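Local atomic coordinates of UPF0255 protein frsA (Vibrio vulnificus, PDB entry 4I4C), a protein that probably hydrolyses carboxylic esters, as a member of the FrsA family of alpha/beta-hydrolases. Residues A[40-53]-A[308-320]. Numbering follows the deposited sequence.
Sequences IKEKNGFSWYRNLR and KLQQMPKMYLDVL
Tyr49 and Met315 make the tight half of this contact. Met315 lies across one face of the Tyr49 ring, its CG 3.9 Å from Tyr49 CZ, and its chain, extended through chi1 and chi2 (-161° and -151°), carries the sulfur beside the backbone of Arg50 and Asn51. There the N-H of Asn51 makes a weak bond to Met315 SD. At the ring's edge the Tyr49 hydroxyl donates a hydrogen bond to the anti lone pair of Asp318 OD2, OH to OD2 2.7 Å; the other carboxylate oxygen is held by Tyr29, so this buried acid is gripped from two residues. A water joins Tyr49 O to Met315 N at the start of helix 314-323. Farther along, toward Tyr316, the Arg53 guanidinium meets Asn51 edge-on, NE donating in plane to a lone pair of OD1 at 3.0 Å; with the Asp203 salt bridge at NH2, this probably holds the group's orientation. NH2 also bonds weakly to the Tyr316 hydroxyl. On helix 31-44 Ile40 is the buried residue, its CD1 3.2 Å from Gln310 O. Outward the fit loosens. A water bridges Asn44 ND2 and Gln311 O, Phe46 brings only its ring edge to Pro313 CG, and exposed Lys43 reaches Gln311 OE1 in a weak bond. Asn44 OD1, accepting from Phe46 N, closes an Asx turn where helix 31-44 ends; the segment beyond packs on helix 314-323, whose preceding Met312 lines the hexanoic acid pocket of this alpha/beta-hydrolase family member.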
ATOM      1  N   ILE A  40      14.288   1.793 -21.612  1.00 18.51           N
ATOM      2  CA  ILE A  40      12.961   1.517 -21.077  1.00 20.64           C
ATOM      3  C   ILE A  40      11.959   2.614 -21.453  1.00 21.93           C
ATOM      4  O   ILE A  40      10.879   2.322 -21.990  1.00 17.77           O
ATOM      5  CB  ILE A  40      13.030   1.365 -19.531  1.00 19.81           C
ATOM      6  CG1 ILE A  40      13.850   0.125 -19.150  1.00 22.74           C
ATOM      7  CG2 ILE A  40      11.621   1.328 -18.917  1.00 16.96           C
ATOM      8  CD1 ILE A  40      14.287   0.113 -17.679  1.00 22.17           C
ATOM      9  N   LYS A  41      12.331   3.868 -21.179  1.00 18.75           N
ATOM     10  CA  LYS A  41      11.491   5.026 -21.482  1.00 21.23           C
ATOM     11  C   LYS A  41      11.182   5.135 -22.972  1.00 19.00           C
ATOM     12  O   LYS A  41      10.045   5.368 -23.356  1.00 15.60           O
ATOM     13  CB  LYS A  41      12.132   6.326 -20.984  1.00 30.52           C
ATOM     14  CG  LYS A  41      11.421   7.598 -21.476  1.00 36.17           C
ATOM     15  CD  LYS A  41      11.881   8.867 -20.744  1.00 38.49           C
ATOM     16  CE  LYS A  41      13.267   9.329 -21.183  1.00 43.73           C
ATOM     17  NZ  LYS A  41      13.339   9.654 -22.636  1.00 49.36           N
ATOM     18  N   GLU A  42      12.194   4.962 -23.811  1.00 22.86           N
ATOM     19  CA  GLU A  42      11.974   4.920 -25.256  1.00 29.48           C
ATOM     20  C   GLU A  42      11.040   3.782 -25.694  1.00 30.03           C
ATOM     21  O   GLU A  42      10.187   3.968 -26.567  1.00 23.68           O
ATOM     22  CB  GLU A  42      13.299   4.770 -25.991  1.00 35.37           C
ATOM     23  CG  GLU A  42      14.042   6.063 -26.205  1.00 43.37           C
ATOM     24  CD  GLU A  42      14.495   6.196 -27.634  1.00 39.70           C
ATOM     25  OE1 GLU A  42      13.658   6.581 -28.478  1.00 37.03           O
ATOM     26  OE2 GLU A  42      15.670   5.883 -27.913  1.00 40.43           O
ATOM     27  N   LYS A  43      11.212   2.596 -25.114  1.00 21.33           N
ATOM     28  CA  LYS A  43      10.384   1.466 -25.535  1.00 25.52           C
ATOM     29  C   LYS A  43       8.924   1.591 -25.070  1.00 25.40           C
ATOM     30  O   LYS A  43       8.003   1.339 -25.855  1.00 24.23           O
ATOM     31  CB  LYS A  43      11.014   0.103 -25.169  1.00 22.09           C
ATOM     32  CG  LYS A  43      12.236  -0.245 -26.042  1.00 28.04           C
ATOM     33  CD  LYS A  43      12.823  -1.638 -25.789  1.00 26.69           C
ATOM     34  CE  LYS A  43      13.602  -1.699 -24.491  1.00 26.91           C
ATOM     35  NZ  LYS A  43      14.294  -3.021 -24.284  1.00 23.38           N
ATOM     36  N   ASN A  44       8.695   2.006 -23.823  1.00 18.59           N
ATOM     37  CA  ASN A  44       7.316   2.105 -23.343  1.00 17.94           C
ATOM     38  C   ASN A  44       6.552   3.393 -23.740  1.00 27.81           C
ATOM     39  O   ASN A  44       5.332   3.374 -23.881  1.00 22.92           O
ATOM     40  CB  ASN A  44       7.186   1.745 -21.847  1.00 23.86           C
ATOM     41  CG  ASN A  44       7.812   2.772 -20.925  1.00 34.58           C
ATOM     42  OD1 ASN A  44       7.633   3.980 -21.100  1.00 28.37           O
ATOM     43  ND2 ASN A  44       8.540   2.290 -19.914  1.00 32.38           N
ATOM     44  N   GLY A  45       7.279   4.487 -23.944  1.00 25.12           N
ATOM     45  CA  GLY A  45       6.689   5.734 -24.398  1.00 28.75           C
ATOM     46  C   GLY A  45       5.607   6.327 -23.510  1.00 22.75           C
ATOM     47  O   GLY A  45       4.828   7.161 -23.968  1.00 22.48           O
ATOM     48  N   PHE A  46       5.569   5.913 -22.244  1.00 16.25           N
ATOM     49  CA  PHE A  46       4.561   6.382 -21.287  1.00 15.31           C
ATOM     50  C   PHE A  46       4.542   7.902 -21.120  1.00 14.30           C
ATOM     51  O   PHE A  46       5.589   8.554 -21.209  1.00 17.20           O
ATOM     52  CB  PHE A  46       4.757   5.713 -19.925  1.00 12.60           C
ATOM     53  CG  PHE A  46       4.493   4.227 -19.936  1.00 21.02           C
ATOM     54  CD1 PHE A  46       3.782   3.643 -20.973  1.00 17.53           C
ATOM     55  CD2 PHE A  46       4.960   3.417 -18.907  1.00 17.51           C
ATOM     56  CE1 PHE A  46       3.535   2.267 -20.982  1.00 27.73           C
ATOM     57  CE2 PHE A  46       4.712   2.052 -18.911  1.00 18.27           C
ATOM     58  CZ  PHE A  46       4.011   1.479 -19.951  1.00 21.29           C
ATOM     59  N   SER A  47       3.345   8.446 -20.884  1.00 13.34           N
ATOM     60  CA  SER A  47       3.110   9.899 -20.753  1.00 17.91           C
ATOM     61  C   SER A  47       3.249  10.384 -19.320  1.00 17.77           C
ATOM     62  O   SER A  47       3.057  11.570 -19.036  1.00 15.41           O
ATOM     63  CB  SER A  47       1.683  10.247 -21.228  1.00 17.95           C
ATOM     64  OG  SER A  47       1.571  10.169 -22.637  1.00 27.83           O
ATOM     65  N   TRP A  48       3.527   9.458 -18.406  1.00 15.07           N
ATOM     66  CA  TRP A  48       3.579   9.773 -16.995  1.00 16.58           C
ATOM     67  C   TRP A  48       4.789   9.077 -16.417  1.00 21.39           C
ATOM     68  O   TRP A  48       5.128   7.978 -16.854  1.00 20.23           O
ATOM     69  CB  TRP A  48       2.316   9.261 -16.283  1.00 11.34           C
ATOM     70  CG  TRP A  48       1.046   9.873 -16.762  1.00 23.10           C
ATOM     71  CD1 TRP A  48       0.205   9.371 -17.712  1.00 25.18           C
ATOM     72  CD2 TRP A  48       0.451  11.101 -16.305  1.00 26.54           C
ATOM     73  NE1 TRP A  48      -0.865  10.212 -17.885  1.00 28.43           N
ATOM     74  CE2 TRP A  48      -0.742  11.278 -17.032  1.00 28.51           C
ATOM     75  CE3 TRP A  48       0.808  12.059 -15.349  1.00 19.94           C
ATOM     76  CZ2 TRP A  48      -1.580  12.376 -16.838  1.00 25.57           C
ATOM     77  CZ3 TRP A  48      -0.029  13.154 -15.156  1.00 15.68           C
ATOM     78  CH2 TRP A  48      -1.206  13.303 -15.900  1.00 23.59           C
ATOM     79  N   TYR A  49       5.457   9.726 -15.465  1.00 19.74           N
ATOM     80  CA  TYR A  49       6.541   9.086 -14.706  1.00 14.08           C
ATOM     81  C   TYR A  49       5.918   8.083 -13.739  1.00 20.70           C
ATOM     82  O   TYR A  49       6.201   6.874 -13.791  1.00 15.39           O
ATOM     83  CB  TYR A  49       7.359  10.133 -13.942  1.00 16.02           C
ATOM     84  CG  TYR A  49       8.064   9.581 -12.721  1.00 17.48           C
ATOM     85  CD1 TYR A  49       9.154   8.730 -12.843  1.00 20.21           C
ATOM     86  CD2 TYR A  49       7.629   9.915 -11.438  1.00 20.47           C
ATOM     87  CE1 TYR A  49       9.794   8.213 -11.702  1.00 23.66           C
ATOM     88  CE2 TYR A  49       8.258   9.425 -10.316  1.00 16.89           C
ATOM     89  CZ  TYR A  49       9.331   8.575 -10.443  1.00 15.77           C
ATOM     90  OH  TYR A  49       9.936   8.089  -9.302  1.00 19.33           O
ATOM     91  N   ARG A  50       5.042   8.589 -12.875  1.00 17.84           N
ATOM     92  CA  ARG A  50       4.284   7.732 -11.970  1.00 16.28           C
ATOM     93  C   ARG A  50       3.400   6.745 -12.717  1.00 14.26           C
ATOM     94  O   ARG A  50       2.896   7.047 -13.784  1.00 13.44           O
ATOM     95  CB  ARG A  50       3.412   8.595 -11.058  1.00 15.99           C
ATOM     96  CG  ARG A  50       4.220   9.339 -10.027  1.00 10.70           C
ATOM     97  CD  ARG A  50       3.407  10.450  -9.414  1.00 10.88           C
ATOM     98  NE  ARG A  50       4.190  11.234  -8.455  1.00 12.35           N
ATOM     99  CZ  ARG A  50       4.933  12.299  -8.768  1.00 16.50           C
ATOM    100  NH1 ARG A  50       5.048  12.703 -10.035  1.00 14.42           N
ATOM    101  NH2 ARG A  50       5.586  12.944  -7.812  1.00 18.51           N
ATOM    102  N   ASN A  51       3.231   5.550 -12.157  1.00 21.19           N
ATOM    103  CA  ASN A  51       2.152   4.692 -12.606  1.00 19.88           C
ATOM    104  C   ASN A  51       0.857   5.249 -12.031  1.00 17.53           C
ATOM    105  O   ASN A  51       0.678   5.304 -10.819  1.00 18.57           O
ATOM    106  CB  ASN A  51       2.363   3.236 -12.181  1.00 20.05           C
ATOM    107  CG  ASN A  51       1.267   2.311 -12.703  1.00 25.69           C
ATOM    108  OD1 ASN A  51       0.543   1.703 -11.924  1.00 26.50           O
ATOM    109  ND2 ASN A  51       1.130   2.223 -14.027  1.00 18.84           N
ATOM    110  N   LEU A  52      -0.013   5.711 -12.920  1.00 16.80           N
ATOM    111  CA  LEU A  52      -1.316   6.258 -12.554  1.00 20.60           C
ATOM    112  C   LEU A  52      -2.266   5.158 -12.099  1.00 25.34           C
ATOM    113  O   LEU A  52      -2.467   4.165 -12.803  1.00 28.02           O
ATOM    114  CB  LEU A  52      -1.927   6.963 -13.762  1.00 21.28           C
ATOM    115  CG  LEU A  52      -2.034   8.471 -13.684  1.00 27.46           C
ATOM    116  CD1 LEU A  52      -0.715   9.053 -13.236  1.00 20.80           C
ATOM    117  CD2 LEU A  52      -2.476   9.013 -15.037  1.00 26.30           C
ATOM    118  N   ARG A  53      -2.846   5.352 -10.922  1.00 18.36           N
ATOM    119  CA  ARG A  53      -3.782   4.399 -10.333  1.00 15.90           C
ATOM    120  C   ARG A  53      -5.191   5.010 -10.222  1.00 17.01           C
ATOM    121  O   ARG A  53      -5.807   4.958  -9.151  1.00 13.76           O
ATOM    122  CB  ARG A  53      -3.304   4.036  -8.930  1.00 21.57           C
ATOM    123  CG  ARG A  53      -1.824   3.674  -8.837  1.00 26.59           C
ATOM    124  CD  ARG A  53      -1.627   2.183  -8.727  1.00 35.67           C
ATOM    125  NE  ARG A  53      -0.244   1.794  -9.016  1.00 47.59           N
ATOM    126  CZ  ARG A  53       0.678   1.526  -8.094  1.00 42.18           C
ATOM    127  NH1 ARG A  53       0.376   1.601  -6.805  1.00 44.53           N
ATOM    128  NH2 ARG A  53       1.906   1.181  -8.465  1.00 31.45           N
ATOM    129  N   LYS A 308      12.774  -9.315 -16.274  1.00 30.96           N
ATOM    130  CA  LYS A 308      11.525  -8.556 -16.204  1.00 31.43           C
ATOM    131  C   LYS A 308      11.680  -7.348 -15.283  1.00 27.01           C
ATOM    132  O   LYS A 308      11.103  -6.293 -15.533  1.00 24.05           O
ATOM    133  CB  LYS A 308      10.362  -9.436 -15.725  1.00 41.40           C
ATOM    134  CG  LYS A 308       9.955 -10.541 -16.696  1.00 50.92           C
ATOM    135  CD  LYS A 308       9.294  -9.971 -17.948  1.00 54.60           C
ATOM    136  CE  LYS A 308       9.033 -11.053 -18.996  1.00 57.71           C
ATOM    137  NZ  LYS A 308       8.043 -12.071 -18.542  1.00 58.83           N
ATOM    138  N   LEU A 309      12.461  -7.516 -14.217  1.00 23.29           N
ATOM    139  CA  LEU A 309      12.730  -6.437 -13.269  1.00 23.92           C
ATOM    140  C   LEU A 309      13.509  -5.301 -13.933  1.00 21.15           C
ATOM    141  O   LEU A 309      13.261  -4.120 -13.665  1.00 26.78           O
ATOM    142  CB  LEU A 309      13.475  -6.975 -12.039  1.00 28.13           C
ATOM    143  CG  LEU A 309      12.629  -7.934 -11.191  1.00 22.57           C
ATOM    144  CD1 LEU A 309      13.475  -8.690 -10.182  1.00 24.15           C
ATOM    145  CD2 LEU A 309      11.528  -7.162 -10.486  1.00 16.42           C
ATOM    146  N   GLN A 310      14.427  -5.671 -14.820  1.00 23.57           N
ATOM    147  CA  GLN A 310      15.256  -4.710 -15.540  1.00 30.19           C
ATOM    148  C   GLN A 310      14.484  -3.917 -16.601  1.00 32.30           C
ATOM    149  O   GLN A 310      15.012  -2.970 -17.182  1.00 40.28           O
ATOM    150  CB  GLN A 310      16.427  -5.439 -16.193  1.00 25.29           C
ATOM    151  CG  GLN A 310      17.402  -6.045 -15.200  1.00 26.57           C
ATOM    152  CD  GLN A 310      18.421  -6.939 -15.878  1.00 36.92           C
ATOM    153  OE1 GLN A 310      18.720  -6.757 -17.058  1.00 32.15           O
ATOM    154  NE2 GLN A 310      18.956  -7.920 -15.135  1.00 33.41           N
ATOM    155  N   GLN A 311      13.241  -4.313 -16.858  1.00 29.51           N
ATOM    156  CA  GLN A 311      12.444  -3.691 -17.909  1.00 31.18           C
ATOM    157  C   GLN A 311      11.259  -2.900 -17.356  1.00 25.51           C
ATOM    158  O   GLN A 311      10.488  -2.332 -18.113  1.00 28.29           O
ATOM    159  CB  GLN A 311      11.976  -4.742 -18.925  1.00 32.32           C
ATOM    160  CG  GLN A 311      13.100  -5.264 -19.807  1.00 43.51           C
ATOM    161  CD  GLN A 311      13.986  -4.143 -20.343  1.00 55.64           C
ATOM    162  OE1 GLN A 311      13.534  -3.281 -21.101  1.00 63.80           O
ATOM    163  NE2 GLN A 311      15.252  -4.146 -19.939  1.00 53.72           N
ATOM    164  N   MET A 312      11.135  -2.882 -16.029  1.00 23.13           N
ATOM    165  CA  MET A 312      10.119  -2.116 -15.310  1.00 26.58           C
ATOM    166  C   MET A 312      10.270  -0.601 -15.458  1.00 16.59           C
ATOM    167  O   MET A 312      11.387  -0.099 -15.530  1.00 16.42           O
ATOM    168  CB  MET A 312      10.215  -2.432 -13.822  1.00 31.21           C
ATOM    169  CG  MET A 312       9.750  -3.802 -13.461  1.00 38.75           C
ATOM    170  SD  MET A 312       9.532  -3.843 -11.692  1.00 33.66           S
ATOM    171  CE  MET A 312      11.192  -3.447 -11.119  1.00 34.47           C
ATOM    172  N   PRO A 313       9.135   0.133 -15.460  1.00 16.42           N
ATOM    173  CA  PRO A 313       9.196   1.597 -15.490  1.00 24.61           C
ATOM    174  C   PRO A 313      10.046   2.153 -14.346  1.00 27.12           C
ATOM    175  O   PRO A 313      10.155   1.525 -13.296  1.00 26.93           O
ATOM    176  CB  PRO A 313       7.724   2.010 -15.340  1.00 17.82           C
ATOM    177  CG  PRO A 313       6.980   0.879 -15.990  1.00 29.38           C
ATOM    178  CD  PRO A 313       7.748  -0.363 -15.568  1.00 12.31           C
ATOM    179  N   LYS A 314      10.645   3.318 -14.560  1.00 26.40           N
ATOM    180  CA  LYS A 314      11.546   3.907 -13.580  1.00 20.13           C
ATOM    181  C   LYS A 314      10.914   4.099 -12.202  1.00 12.15           C
ATOM    182  O   LYS A 314      11.605   4.012 -11.186  1.00 14.96           O
ATOM    183  CB  LYS A 314      12.075   5.248 -14.096  1.00 17.81           C
ATOM    184  CG  LYS A 314      13.069   5.888 -13.163  1.00 21.94           C
ATOM    185  CD  LYS A 314      13.589   7.235 -13.690  1.00 23.75           C
ATOM    186  CE  LYS A 314      14.585   7.807 -12.680  1.00 17.36           C
ATOM    187  NZ  LYS A 314      15.122   9.112 -13.160  1.00 35.89           N
ATOM    188  N   MET A 315       9.606   4.367 -12.158  1.00 17.66           N
ATOM    189  CA  MET A 315       8.944   4.592 -10.863  1.00 21.52           C
ATOM    190  C   MET A 315       9.081   3.396  -9.926  1.00 17.13           C
ATOM    191  O   MET A 315       9.284   3.567  -8.729  1.00 15.77           O
ATOM    192  CB  MET A 315       7.460   4.933 -11.011  1.00 10.87           C
ATOM    193  CG  MET A 315       6.903   5.603  -9.749  1.00 11.36           C
ATOM    194  SD  MET A 315       5.151   5.379  -9.381  1.00 17.14           S
ATOM    195  CE  MET A 315       5.142   3.701  -8.743  1.00 17.49           C
ATOM    196  N   TYR A 316       8.986   2.191 -10.474  1.00 12.39           N
ATOM    197  CA  TYR A 316       9.119   0.978  -9.647  1.00 19.68           C
ATOM    198  C   TYR A 316      10.544   0.784  -9.139  1.00 21.34           C
ATOM    199  O   TYR A 316      10.762   0.458  -7.963  1.00 16.38           O
ATOM    200  CB  TYR A 316       8.597  -0.277 -10.381  1.00 11.59           C
ATOM    201  CG  TYR A 316       7.109  -0.180 -10.707  1.00 22.21           C
ATOM    202  CD1 TYR A 316       6.146  -0.514  -9.753  1.00 23.09           C
ATOM    203  CD2 TYR A 316       6.667   0.273 -11.952  1.00 26.06           C
ATOM    204  CE1 TYR A 316       4.789  -0.412 -10.030  1.00 27.74           C
ATOM    205  CE2 TYR A 316       5.298   0.374 -12.243  1.00 27.00           C
ATOM    206  CZ  TYR A 316       4.370   0.028 -11.270  1.00 30.99           C
ATOM    207  OH  TYR A 316       3.016   0.120 -11.524  1.00 38.40           O
ATOM    208  N   LEU A 317      11.511   0.982 -10.026  1.00 21.55           N
ATOM    209  CA  LEU A 317      12.911   0.888  -9.645  1.00 16.22           C
ATOM    210  C   LEU A 317      13.268   1.980  -8.619  1.00 21.95           C
ATOM    211  O   LEU A 317      14.041   1.729  -7.697  1.00 19.60           O
ATOM    212  CB  LEU A 317      13.798   0.959 -10.890  1.00 22.85           C
ATOM    213  CG  LEU A 317      13.633  -0.235 -11.844  1.00 21.59           C
ATOM    214  CD1 LEU A 317      14.287   0.051 -13.200  1.00 22.46           C
ATOM    215  CD2 LEU A 317      14.225  -1.497 -11.222  1.00 16.89           C
ATOM    216  N   ASP A 318      12.677   3.171  -8.760  1.00 12.83           N
ATOM    217  CA  ASP A 318      12.906   4.255  -7.795  1.00 12.96           C
ATOM    218  C   ASP A 318      12.354   3.874  -6.414  1.00 18.48           C
ATOM    219  O   ASP A 318      13.023   4.047  -5.390  1.00 20.20           O
ATOM    220  CB  ASP A 318      12.260   5.577  -8.250  1.00 12.64           C
ATOM    221  CG  ASP A 318      12.977   6.253  -9.444  1.00 23.59           C
ATOM    222  OD1 ASP A 318      14.080   5.832  -9.876  1.00 18.48           O
ATOM    223  OD2 ASP A 318      12.420   7.260  -9.938  1.00 23.71           O
ATOM    224  N   VAL A 319      11.125   3.366  -6.378  1.00 17.40           N
ATOM    225  CA  VAL A 319      10.550   2.892  -5.120  1.00 20.39           C
ATOM    226  C   VAL A 319      11.409   1.791  -4.467  1.00 19.65           C
ATOM    227  O   VAL A 319      11.639   1.811  -3.255  1.00 17.28           O
ATOM    228  CB  VAL A 319       9.113   2.365  -5.310  1.00 21.52           C
ATOM    229  CG1 VAL A 319       8.655   1.578  -4.079  1.00 19.52           C
ATOM    230  CG2 VAL A 319       8.169   3.512  -5.589  1.00 16.56           C
ATOM    231  N   LEU A 320      11.879   0.847  -5.276  1.00 16.75           N
ATOM    232  CA  LEU A 320      12.710  -0.241  -4.780  1.00 19.94           C
ATOM    233  C   LEU A 320      14.036   0.259  -4.194  1.00 25.39           C
ATOM    234  O   LEU A 320      14.431  -0.151  -3.098  1.00 21.14           O
ATOM    235  CB  LEU A 320      12.937  -1.284  -5.873  1.00 22.16           C
ATOM    236  CG  LEU A 320      11.668  -2.077  -6.192  1.00 13.12           C
ATOM    237  CD1 LEU A 320      11.867  -2.916  -7.417  1.00 22.59           C
ATOM    238  CD2 LEU A 320      11.293  -2.939  -4.991  1.00 20.38           C
TER
HETATM  239  O   HOH W   1       8.441  -0.545 -19.057  1.00 27.38           O
HETATM  240  O   HOH W   2       8.449   5.480 -14.472  1.00 25.43           O